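Phosphorylated carbohydrates phosphatase TM_1254 (Thermotoga maritima msb8, PDB 3KBB) removes phosphate from sugar phosphates such as fructose 6-phosphate and mannose 6-phosphate, using a divalent metal ion and working best with cobalt. Local coordinates at residues G10-L18 with V78-V89; A27-L38 with A57-F67. All coordinates share one frame; numbering follows the deposited sequence.

Contact 1 (G10-L18 with V78-V89); sequences GVLMDTEPL and VFSELLKENPGV
Asn86 anchors the two linkers between core and cap of this HAD-like hydrolase: residues 10-18 lead from the first core strand into the helical cap, and residues 83-88 lead back. Its side-chain nitrogen ND2 makes two hydrogen bonds, to Val11 O at 2.9 Å, reached from above the carbonyl plane, and to Asp14 OD1 at 3.0 Å. The second is nearly straight (172°) and lies in the amide plane, although it meets the carboxylate from above its own plane. The backbone Asn86 N adds a 2.8 Å bond to Leu12 O. With CG beside the backbone N (chi1 -76°), the amide reaches Val11 O and the Asp14 carboxylate together; an alanine here would probably leave Val11 O and Asp14 OD1 without this shared donor and let the Asp14 carboxylate turn. A water takes a hydrogen bond from Asp14 N and donates to Asn86 OD1 and Lys84 O, fixing the other end of the amide.

Apolar side chains continue the contact toward the cap. In the conformer given here, Leu83 CD1 packs on CG of Met13, which is present as selenomethionine, while Leu83 CD2 meets Thr15 CG2. Thr15 CG2 also stands over one face of the Phe79 ring, offset toward its rim, in a CH-pi contact 4.2 Å from the ring centroid, and Thr15 OG1 bonds to Asp9. Leu18 CB reaches Val78 and Phe79, and its CD1 lies against Leu83. Val11 also neighbours Asp7, the probable nucleophile. At the core end the packing is tight, with Leu12 CD2 just 3.3 Å from Val89 CG1.

Contact 2 (A27-L38 with A57-F67); sequences AESYGKPYTEDL and ALEIKDSLENF
Tyr30 lays one face of its ring on Ile60 at the far end of the helical cap of this HAD-like hydrolase, where the turn after helix 19-29 packs against the loop joining helices 47-57 and 64-82. Ile60 CG2 stands over the centre of the Tyr30 ring in a CH-pi contact, 3.5 Å from the centroid, while CD1 reaches across to Tyr30 CD2. The isoleucine branches divide the work: CG2, anti to the backbone N, covers the ring, and CG1 turns beside that N (chi1 -72°), where it also meets Lys32 CG.

The phenol points at Asp62. Tyr30 OH donates a 2.7 Å hydrogen bond to the anti lone pair of Asp62 OD2, which lies at the ring edge; ring and carboxylate planes are 75° apart. Asn66 ND2 holds the other oxygen, Asp62 OD1, from the syn side, so the carboxylate is gripped at both ends. Phe67 approaches Tyr30 obliquely: the planes are only 24° apart, but the rings are slid so far that they barely overlap, with Phe67 CD1 against Tyr30 CE2. Arg70 adds a cation-pi contact to Tyr30.

Leu58 packs beside this group. Leu58 CD1 packs on Ala27 CB at 3.5 Å, and CD2 is shared by Tyr34, Leu38 and the carbonyl of Pro33. Helices 19-29 and 47-57 both end in Schellman motifs, with Gly31 and Glu59 at positive phi. Lys32 runs past Ile60 in the opposite direction, its aliphatic chain over Leu58 O, and a water bridges its end to the neighbouring turn, accepting from Lys32 NZ at 2.7 Å and donating to Glu59 O at 2.6 Å.

How the contacts relate
From the N terminus the chain runs through strand 3-7 of the core sheet into residues 10-18, the first half of contact 1, and then enters the cap along helix 19-29. The end of that helix and the start of helix 36-42 supply residues 27-38 of contact 2, whose loop closes when the chain returns from helix 47-57 as residues 57-67. Helix 64-82 then runs back to residues 78-89, closing the larger loop of contact 1 around the smaller one. The contacts nest without crossing or touching, their centres about 24 Å apart: contact 1 joins the two core-cap linkers, contact 2 ties the distal cap turns, and helix 64-82 serves both.

Contact 1 (G10-L18 with V78-V89)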
loop_
_atom_site.group_PDB
_atom_site.type_symbol
_atom_site.label_atom_id
_atom_site.label_comp_id
_atom_site.label_asym_id
_atom_site.label_seq_id
_atom_site.Cartn_x
_atom_site.Cartn_y
_atom_site.Cartn_z
ATOM N N GLY A 10 2.835 -1.541 -1.078
ATOM C CA GLY A 10 3.635 -2.554 -0.410
ATOM C C GLY A 10 3.344 -3.960 -0.901
ATOM O O GLY A 10 3.971 -4.917 -0.440
ATOM N N VAL A 11 2.393 -4.106 -1.820
ATOM C CA VAL A 11 2.123 -5.392 -2.424
ATOM C C VAL A 11 2.190 -5.229 -3.922
ATOM O O VAL A 11 3.020 -5.824 -4.565
ATOM C CB VAL A 11 0.739 -5.978 -2.003
ATOM C CG1 VAL A 11 0.506 -7.301 -2.635
ATOM C CG2 VAL A 11 0.590 -6.050 -0.470
ATOM N N LEU A 12 1.336 -4.370 -4.494
ATOM C CA LEU A 12 1.388 -4.202 -5.951
ATOM C C LEU A 12 2.576 -3.341 -6.430
ATOM O O LEU A 12 3.137 -3.569 -7.515
ATOM C CB LEU A 12 0.062 -3.605 -6.434
ATOM C CG LEU A 12 -1.225 -4.362 -6.112
ATOM C CD1 LEU A 12 -2.374 -3.595 -6.836
ATOM C CD2 LEU A 12 -1.174 -5.776 -6.578
HETATM N N MSE A 13 2.936 -2.361 -5.600
HETATM C CA MSE A 13 4.095 -1.527 -5.829
HETATM C C MSE A 13 4.419 -0.861 -4.495
HETATM O O MSE A 13 3.606 -0.885 -3.568
HETATM C CB MSE A 13 3.842 -0.516 -6.952
HETATM C CG MSE A 13 2.898 0.618 -6.636
HETATM SE SE MSE A 13 1.021 0.181 -6.228
HETATM C CE MSE A 13 1.158 1.320 -4.684
ATOM N N ASP A 14 5.644 -0.361 -4.379
ATOM C CA ASP A 14 6.127 0.157 -3.090
ATOM C C ASP A 14 6.509 1.648 -3.173
ATOM O O ASP A 14 7.500 2.008 -3.818
ATOM C CB ASP A 14 7.375 -0.614 -2.622
ATOM C CG ASP A 14 7.162 -2.111 -2.526
ATOM O OD1 ASP A 14 6.021 -2.568 -2.335
ATOM O OD2 ASP A 14 8.178 -2.826 -2.617
ATOM N N THR A 15 5.749 2.501 -2.511
ATOM C CA THR A 15 6.075 3.942 -2.546
ATOM C C THR A 15 7.052 4.340 -1.459
ATOM O O THR A 15 7.800 5.335 -1.624
ATOM C CB THR A 15 4.839 4.839 -2.418
ATOM O OG1 THR A 15 4.166 4.567 -1.169
ATOM C CG2 THR A 15 3.892 4.627 -3.625
ATOM N N GLU A 16 7.017 3.590 -0.347
ATOM C CA GLU A 16 7.812 3.961 0.846
ATOM C C GLU A 16 9.273 4.227 0.479
ATOM O O GLU A 16 9.819 5.226 0.931
ATOM C CB GLU A 16 7.686 2.945 1.988
ATOM C CG GLU A 16 8.316 3.414 3.348
ATOM C CD GLU A 16 9.794 3.044 3.523
ATOM O OE1 GLU A 16 10.328 2.221 2.742
ATOM O OE2 GLU A 16 10.423 3.583 4.464
ATOM N N PRO A 17 9.901 3.353 -0.332
ATOM C CA PRO A 17 11.319 3.591 -0.661
ATOM C C PRO A 17 11.587 4.870 -1.465
ATOM O O PRO A 17 12.735 5.305 -1.541
ATOM C CB PRO A 17 11.693 2.383 -1.517
ATOM C CG PRO A 17 10.711 1.351 -1.173
ATOM C CD PRO A 17 9.438 2.087 -0.936
ATOM N N LEU A 18 10.561 5.434 -2.082
ATOM C CA LEU A 18 10.743 6.665 -2.875
ATOM C C LEU A 18 10.539 7.938 -2.088
ATOM O O LEU A 18 10.689 9.031 -2.651
ATOM C CB LEU A 18 9.808 6.693 -4.075
ATOM C CG LEU A 18 9.916 5.500 -5.046
ATOM C CD1 LEU A 18 8.839 5.580 -6.112
ATOM C CD2 LEU A 18 11.271 5.469 -5.664
ATOM N N VAL A 78 8.488 12.189 -8.655
ATOM C CA VAL A 78 9.265 11.030 -8.265
ATOM C C VAL A 78 8.477 9.749 -8.570
ATOM O O VAL A 78 9.034 8.814 -9.160
ATOM C CB VAL A 78 9.720 11.094 -6.776
ATOM C CG1 VAL A 78 10.440 9.817 -6.351
ATOM C CG2 VAL A 78 10.646 12.306 -6.547
ATOM N N PHE A 79 7.194 9.714 -8.183
ATOM C CA PHE A 79 6.389 8.480 -8.342
ATOM C C PHE A 79 6.212 8.222 -9.823
ATOM O O PHE A 79 6.432 7.102 -10.320
ATOM C CB PHE A 79 5.023 8.591 -7.655
ATOM C CG PHE A 79 5.077 8.532 -6.142
ATOM C CD1 PHE A 79 6.289 8.480 -5.448
ATOM C CD2 PHE A 79 3.903 8.545 -5.412
ATOM C CE1 PHE A 79 6.327 8.446 -4.057
ATOM C CE2 PHE A 79 3.934 8.530 -4.016
ATOM C CZ PHE A 79 5.140 8.463 -3.339
ATOM N N SER A 80 5.856 9.277 -10.543
ATOM C CA SER A 80 5.723 9.182 -11.980
ATOM C C SER A 80 6.999 8.642 -12.621
ATOM O O SER A 80 6.941 7.745 -13.461
ATOM C CB SER A 80 5.326 10.537 -12.573
ATOM O OG SER A 80 5.609 10.562 -13.964
ATOM N N GLU A 81 8.153 9.151 -12.199
ATOM C CA GLU A 81 9.426 8.717 -12.781
ATOM C C GLU A 81 9.822 7.296 -12.348
ATOM O O GLU A 81 10.233 6.474 -13.180
ATOM C CB GLU A 81 10.556 9.703 -12.450
ATOM C CG GLU A 81 11.815 9.536 -13.344
ATOM C CD GLU A 81 13.090 10.131 -12.744
ATOM O OE1 GLU A 81 13.038 11.242 -12.147
ATOM O OE2 GLU A 81 14.152 9.473 -12.871
ATOM N N LEU A 82 9.678 6.993 -11.065
ATOM C CA LEU A 82 10.368 5.819 -10.510
ATOM C C LEU A 82 9.480 4.707 -9.957
ATOM O O LEU A 82 9.990 3.634 -9.622
ATOM C CB LEU A 82 11.385 6.251 -9.446
ATOM C CG LEU A 82 12.625 7.031 -9.936
ATOM C CD1 LEU A 82 13.333 7.651 -8.746
ATOM C CD2 LEU A 82 13.578 6.165 -10.747
ATOM N N LEU A 83 8.180 4.963 -9.817
ATOM C CA LEU A 83 7.303 3.940 -9.238
ATOM C C LEU A 83 7.023 2.892 -10.298
ATOM O O LEU A 83 6.583 3.220 -11.380
ATOM C CB LEU A 83 6.008 4.534 -8.690
ATOM C CG LEU A 83 5.091 3.605 -7.866
ATOM C CD1 LEU A 83 5.824 3.024 -6.635
ATOM C CD2 LEU A 83 3.858 4.337 -7.432
ATOM N N LYS A 84 7.325 1.638 -9.977
ATOM C CA LYS A 84 7.105 0.533 -10.885
ATOM C C LYS A 84 6.343 -0.545 -10.123
ATOM O O LYS A 84 6.389 -0.607 -8.898
ATOM C CB LYS A 84 8.441 -0.028 -11.360
ATOM C CG LYS A 84 9.368 0.991 -12.024
ATOM C CD LYS A 84 8.790 1.488 -13.345
ATOM C CE LYS A 84 9.547 2.718 -13.844
ATOM N NZ LYS A 84 8.658 3.547 -14.705
ATOM N N GLU A 85 5.674 -1.414 -10.852
ATOM C CA GLU A 85 5.019 -2.547 -10.247
ATOM C C GLU A 85 6.074 -3.466 -9.616
ATOM O O GLU A 85 7.234 -3.516 -10.084
ATOM C CB GLU A 85 4.230 -3.308 -11.322
ATOM C CG GLU A 85 5.124 -3.962 -12.362
ATOM C CD GLU A 85 4.395 -4.210 -13.670
ATOM O OE1 GLU A 85 4.233 -3.253 -14.442
ATOM O OE2 GLU A 85 4.013 -5.355 -13.951
ATOM N N ASN A 86 5.697 -4.182 -8.562
ATOM C CA ASN A 86 6.602 -5.186 -7.979
ATOM C C ASN A 86 6.724 -6.395 -8.915
ATOM O O ASN A 86 5.747 -6.779 -9.586
ATOM C CB ASN A 86 6.122 -5.640 -6.614
ATOM C CG ASN A 86 6.408 -4.616 -5.551
ATOM O OD1 ASN A 86 7.349 -3.830 -5.696
ATOM N ND2 ASN A 86 5.645 -4.643 -4.457
ATOM N N PRO A 87 7.920 -7.023 -8.938
ATOM C CA PRO A 87 8.073 -8.193 -9.819
ATOM C C PRO A 87 7.092 -9.314 -9.478
ATOM O O PRO A 87 6.888 -9.635 -8.295
ATOM C CB PRO A 87 9.530 -8.649 -9.561
ATOM C CG PRO A 87 9.951 -7.977 -8.245
ATOM C CD PRO A 87 9.168 -6.687 -8.208
ATOM N N GLY A 88 6.514 -9.912 -10.520
ATOM C CA GLY A 88 5.635 -11.088 -10.386
ATOM C C GLY A 88 4.193 -10.757 -10.048
ATOM O O GLY A 88 3.314 -11.630 -10.130
ATOM N N VAL A 89 3.928 -9.503 -9.677
ATOM C CA VAL A 89 2.563 -9.176 -9.264
ATOM C C VAL A 89 1.564 -9.184 -10.456
ATOM O O VAL A 89 0.435 -9.697 -10.344
ATOM C CB VAL A 89 2.545 -7.850 -8.461
ATOM C CG1 VAL A 89 1.133 -7.370 -8.267
ATOM C CG2 VAL A 89 3.245 -8.077 -7.145
HETATM O O HOH W 1 7.524 -1.100 -6.414
#

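Contact 2 (A27-L38 with A57-F67)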
loop_
_atom_site.group_PDB
_atom_site.type_symbol
_atom_site.label_atom_id
_atom_site.label_comp_id
_atom_site.label_asym_id
_atom_site.label_seq_id
_atom_site.Cartn_x
_atom_site.Cartn_y
_atom_site.Cartn_z
ATOM N N ALA A 27 13.634 19.573 -0.323
ATOM C CA ALA A 27 14.687 20.306 0.386
ATOM C C ALA A 27 15.560 21.019 -0.641
ATOM O O ALA A 27 15.892 22.217 -0.484
ATOM C CB ALA A 27 15.500 19.354 1.204
ATOM N N GLU A 28 15.941 20.284 -1.692
ATOM C CA GLU A 28 16.792 20.830 -2.747
ATOM C C GLU A 28 16.140 22.037 -3.439
ATOM O O GLU A 28 16.823 23.007 -3.802
ATOM C CB GLU A 28 17.126 19.715 -3.756
ATOM C CG GLU A 28 17.848 20.171 -4.979
ATOM C CD GLU A 28 18.209 19.030 -5.896
ATOM O OE1 GLU A 28 19.108 18.231 -5.534
ATOM O OE2 GLU A 28 17.607 18.940 -6.955
ATOM N N SER A 29 14.820 22.002 -3.600
ATOM C CA SER A 29 14.114 23.114 -4.242
ATOM C C SER A 29 14.200 24.403 -3.398
ATOM O O SER A 29 14.034 25.499 -3.941
ATOM C CB SER A 29 12.633 22.756 -4.574
ATOM O OG SER A 29 11.812 22.787 -3.423
ATOM N N TYR A 30 14.414 24.254 -2.094
ATOM C CA TYR A 30 14.626 25.384 -1.176
ATOM C C TYR A 30 16.109 25.694 -0.877
ATOM O O TYR A 30 16.440 26.450 0.095
ATOM C CB TYR A 30 13.948 25.100 0.146
ATOM C CG TYR A 30 12.441 25.176 0.132
ATOM C CD1 TYR A 30 11.784 26.417 0.098
ATOM C CD2 TYR A 30 11.677 24.019 0.210
ATOM C CE1 TYR A 30 10.376 26.489 0.114
ATOM C CE2 TYR A 30 10.273 24.086 0.259
ATOM C CZ TYR A 30 9.637 25.319 0.196
ATOM O OH TYR A 30 8.249 25.348 0.226
ATOM N N GLY A 31 17.002 25.101 -1.670
ATOM C CA GLY A 31 18.439 25.242 -1.458
ATOM C C GLY A 31 18.992 24.576 -0.197
ATOM O O GLY A 31 20.036 24.999 0.291
ATOM N N LYS A 32 18.312 23.520 0.307
ATOM C CA LYS A 32 18.659 22.821 1.529
ATOM C C LYS A 32 19.075 21.353 1.299
ATOM O O LYS A 32 18.505 20.674 0.436
ATOM C CB LYS A 32 17.499 22.809 2.567
ATOM C CG LYS A 32 16.848 24.167 2.877
ATOM C CD LYS A 32 17.902 25.171 3.428
ATOM C CE LYS A 32 17.232 26.471 3.924
ATOM N NZ LYS A 32 18.272 27.408 4.433
ATOM N N PRO A 33 20.061 20.887 2.089
ATOM C CA PRO A 33 20.493 19.510 2.048
ATOM C C PRO A 33 19.513 18.634 2.848
ATOM O O PRO A 33 18.656 19.144 3.604
ATOM C CB PRO A 33 21.872 19.573 2.749
ATOM C CG PRO A 33 21.686 20.671 3.804
ATOM C CD PRO A 33 20.803 21.674 3.108
ATOM N N TYR A 34 19.643 17.322 2.691
ATOM C CA TYR A 34 18.778 16.392 3.382
ATOM C C TYR A 34 19.504 15.056 3.531
ATOM O O TYR A 34 20.118 14.583 2.576
ATOM C CB TYR A 34 17.504 16.202 2.562
ATOM C CG TYR A 34 16.391 15.457 3.257
ATOM C CD1 TYR A 34 15.963 15.834 4.533
ATOM C CD2 TYR A 34 15.737 14.385 2.624
ATOM C CE1 TYR A 34 14.915 15.153 5.172
ATOM C CE2 TYR A 34 14.691 13.694 3.259
ATOM C CZ TYR A 34 14.289 14.097 4.530
ATOM O OH TYR A 34 13.262 13.474 5.181
ATOM N N THR A 35 19.451 14.471 4.725
ATOM C CA THR A 35 20.179 13.220 5.006
ATOM C C THR A 35 19.227 12.031 5.201
ATOM O O THR A 35 18.077 12.198 5.609
ATOM C CB THR A 35 21.076 13.339 6.249
ATOM O OG1 THR A 35 20.267 13.476 7.425
ATOM C CG2 THR A 35 22.042 14.514 6.130
ATOM N N GLU A 36 19.722 10.823 4.911
ATOM C CA GLU A 36 18.938 9.599 5.211
ATOM C C GLU A 36 18.732 9.397 6.713
ATOM O O GLU A 36 17.695 8.927 7.125
ATOM C CB GLU A 36 19.550 8.354 4.551
ATOM C CG GLU A 36 19.552 8.465 3.037
ATOM C CD GLU A 36 19.160 7.180 2.325
ATOM O OE1 GLU A 36 19.261 6.089 2.934
ATOM O OE2 GLU A 36 18.759 7.263 1.146
ATOM N N ASP A 37 19.716 9.779 7.520
ATOM C CA ASP A 37 19.588 9.736 8.971
ATOM C C ASP A 37 18.397 10.545 9.480
ATOM O O ASP A 37 17.624 10.041 10.295
ATOM C CB ASP A 37 20.878 10.180 9.656
ATOM C CG ASP A 37 21.936 9.072 9.695
ATOM O OD1 ASP A 37 21.722 7.976 9.120
ATOM O OD2 ASP A 37 22.994 9.302 10.306
ATOM N N LEU A 38 18.215 11.776 8.980
ATOM C CA LEU A 38 17.027 12.547 9.370
ATOM C C LEU A 38 15.780 11.891 8.804
ATOM O O LEU A 38 14.752 11.792 9.471
ATOM C CB LEU A 38 17.089 14.015 8.888
ATOM C CG LEU A 38 15.841 14.899 9.110
ATOM C CD1 LEU A 38 15.415 14.948 10.574
ATOM C CD2 LEU A 38 16.096 16.315 8.627
ATOM N N ALA A 57 12.868 21.566 10.575
ATOM C CA ALA A 57 14.165 20.904 10.684
ATOM C C ALA A 57 15.145 21.481 9.649
ATOM O O ALA A 57 16.343 21.659 9.940
ATOM C CB ALA A 57 14.013 19.405 10.491
ATOM N N LEU A 58 14.632 21.761 8.457
ATOM C CA LEU A 58 15.433 22.237 7.331
ATOM C C LEU A 58 15.553 23.763 7.283
ATOM O O LEU A 58 16.135 24.328 6.341
ATOM C CB LEU A 58 14.828 21.716 6.035
ATOM C CG LEU A 58 14.881 20.179 5.866
ATOM C CD1 LEU A 58 14.351 19.852 4.510
ATOM C CD2 LEU A 58 16.294 19.632 6.022
ATOM N N GLU A 59 14.973 24.424 8.288
ATOM C CA GLU A 59 15.025 25.887 8.403
ATOM C C GLU A 59 14.475 26.597 7.174
ATOM O O GLU A 59 14.989 27.643 6.739
ATOM C CB GLU A 59 16.455 26.334 8.726
ATOM C CG GLU A 59 16.968 25.755 10.043
ATOM C CD GLU A 59 18.423 26.093 10.331
ATOM O OE1 GLU A 59 19.082 26.743 9.485
ATOM O OE2 GLU A 59 18.903 25.689 11.410
ATOM N N ILE A 60 13.431 26.006 6.597
ATOM C CA ILE A 60 12.770 26.552 5.433
ATOM C C ILE A 60 11.791 27.647 5.855
ATOM O O ILE A 60 11.012 27.468 6.793
ATOM C CB ILE A 60 12.057 25.441 4.629
ATOM C CG1 ILE A 60 13.118 24.580 3.928
ATOM C CG2 ILE A 60 11.102 26.050 3.610
ATOM C CD1 ILE A 60 12.639 23.226 3.401
ATOM N N LYS A 61 11.870 28.777 5.164
ATOM C CA LYS A 61 11.029 29.924 5.479
ATOM C C LYS A 61 10.010 30.037 4.358
ATOM O O LYS A 61 10.269 30.630 3.315
ATOM C CB LYS A 61 11.868 31.203 5.633
ATOM C CG LYS A 61 13.081 31.081 6.585
ATOM C CD LYS A 61 12.653 30.799 8.019
ATOM C CE LYS A 61 13.849 30.562 8.953
ATOM N NZ LYS A 61 13.431 29.758 10.163
ATOM N N ASP A 62 8.871 29.391 4.560
ATOM C CA ASP A 62 7.759 29.437 3.622
ATOM C C ASP A 62 6.532 29.165 4.484
ATOM O O ASP A 62 6.671 28.832 5.661
ATOM C CB ASP A 62 7.919 28.361 2.538
ATOM C CG ASP A 62 7.165 28.693 1.239
ATOM O OD1 ASP A 62 6.419 29.711 1.169
ATOM O OD2 ASP A 62 7.324 27.936 0.261
ATOM N N SER A 63 5.340 29.338 3.923
ATOM C CA SER A 63 4.127 28.952 4.635
ATOM C C SER A 63 4.007 27.429 4.579
ATOM O O SER A 63 4.510 26.794 3.632
ATOM C CB SER A 63 2.906 29.601 3.980
ATOM O OG SER A 63 2.540 28.906 2.793
ATOM N N LEU A 64 3.338 26.840 5.568
ATOM C CA LEU A 64 3.094 25.392 5.537
ATOM C C LEU A 64 2.300 24.975 4.285
ATOM O O LEU A 64 2.538 23.910 3.706
ATOM C CB LEU A 64 2.416 24.909 6.827
ATOM C CG LEU A 64 2.311 23.401 7.070
ATOM C CD1 LEU A 64 3.667 22.689 6.907
ATOM C CD2 LEU A 64 1.721 23.119 8.449
ATOM N N GLU A 65 1.364 25.831 3.886
ATOM C CA GLU A 65 0.526 25.598 2.724
ATOM C C GLU A 65 1.376 25.464 1.465
ATOM O O GLU A 65 1.192 24.527 0.681
ATOM C CB GLU A 65 -0.497 26.738 2.575
ATOM C CG GLU A 65 -1.137 26.818 1.209
ATOM C CD GLU A 65 -2.338 27.755 1.145
ATOM O OE1 GLU A 65 -2.563 28.528 2.099
ATOM O OE2 GLU A 65 -3.048 27.718 0.120
ATOM N N ASN A 66 2.298 26.408 1.283
ATOM C CA ASN A 66 3.226 26.385 0.158
ATOM C C ASN A 66 4.149 25.167 0.208
ATOM O O ASN A 66 4.402 24.525 -0.822
ATOM C CB ASN A 66 4.041 27.675 0.116
ATOM C CG ASN A 66 3.292 28.831 -0.545
ATOM O OD1 ASN A 66 2.298 28.630 -1.259
ATOM N ND2 ASN A 66 3.782 30.052 -0.321
ATOM N N PHE A 67 4.634 24.848 1.406
ATOM C CA PHE A 67 5.513 23.691 1.603
ATOM C C PHE A 67 4.812 22.396 1.207
ATOM O O PHE A 67 5.356 21.602 0.431
ATOM C CB PHE A 67 5.991 23.620 3.049
ATOM C CG PHE A 67 7.050 22.568 3.288
ATOM C CD1 PHE A 67 8.369 22.789 2.887
ATOM C CD2 PHE A 67 6.730 21.369 3.915
ATOM C CE1 PHE A 67 9.350 21.820 3.109
ATOM C CE2 PHE A 67 7.700 20.389 4.144
ATOM C CZ PHE A 67 9.017 20.611 3.736
HETATM O O HOH W 2 16.886 29.214 5.972
#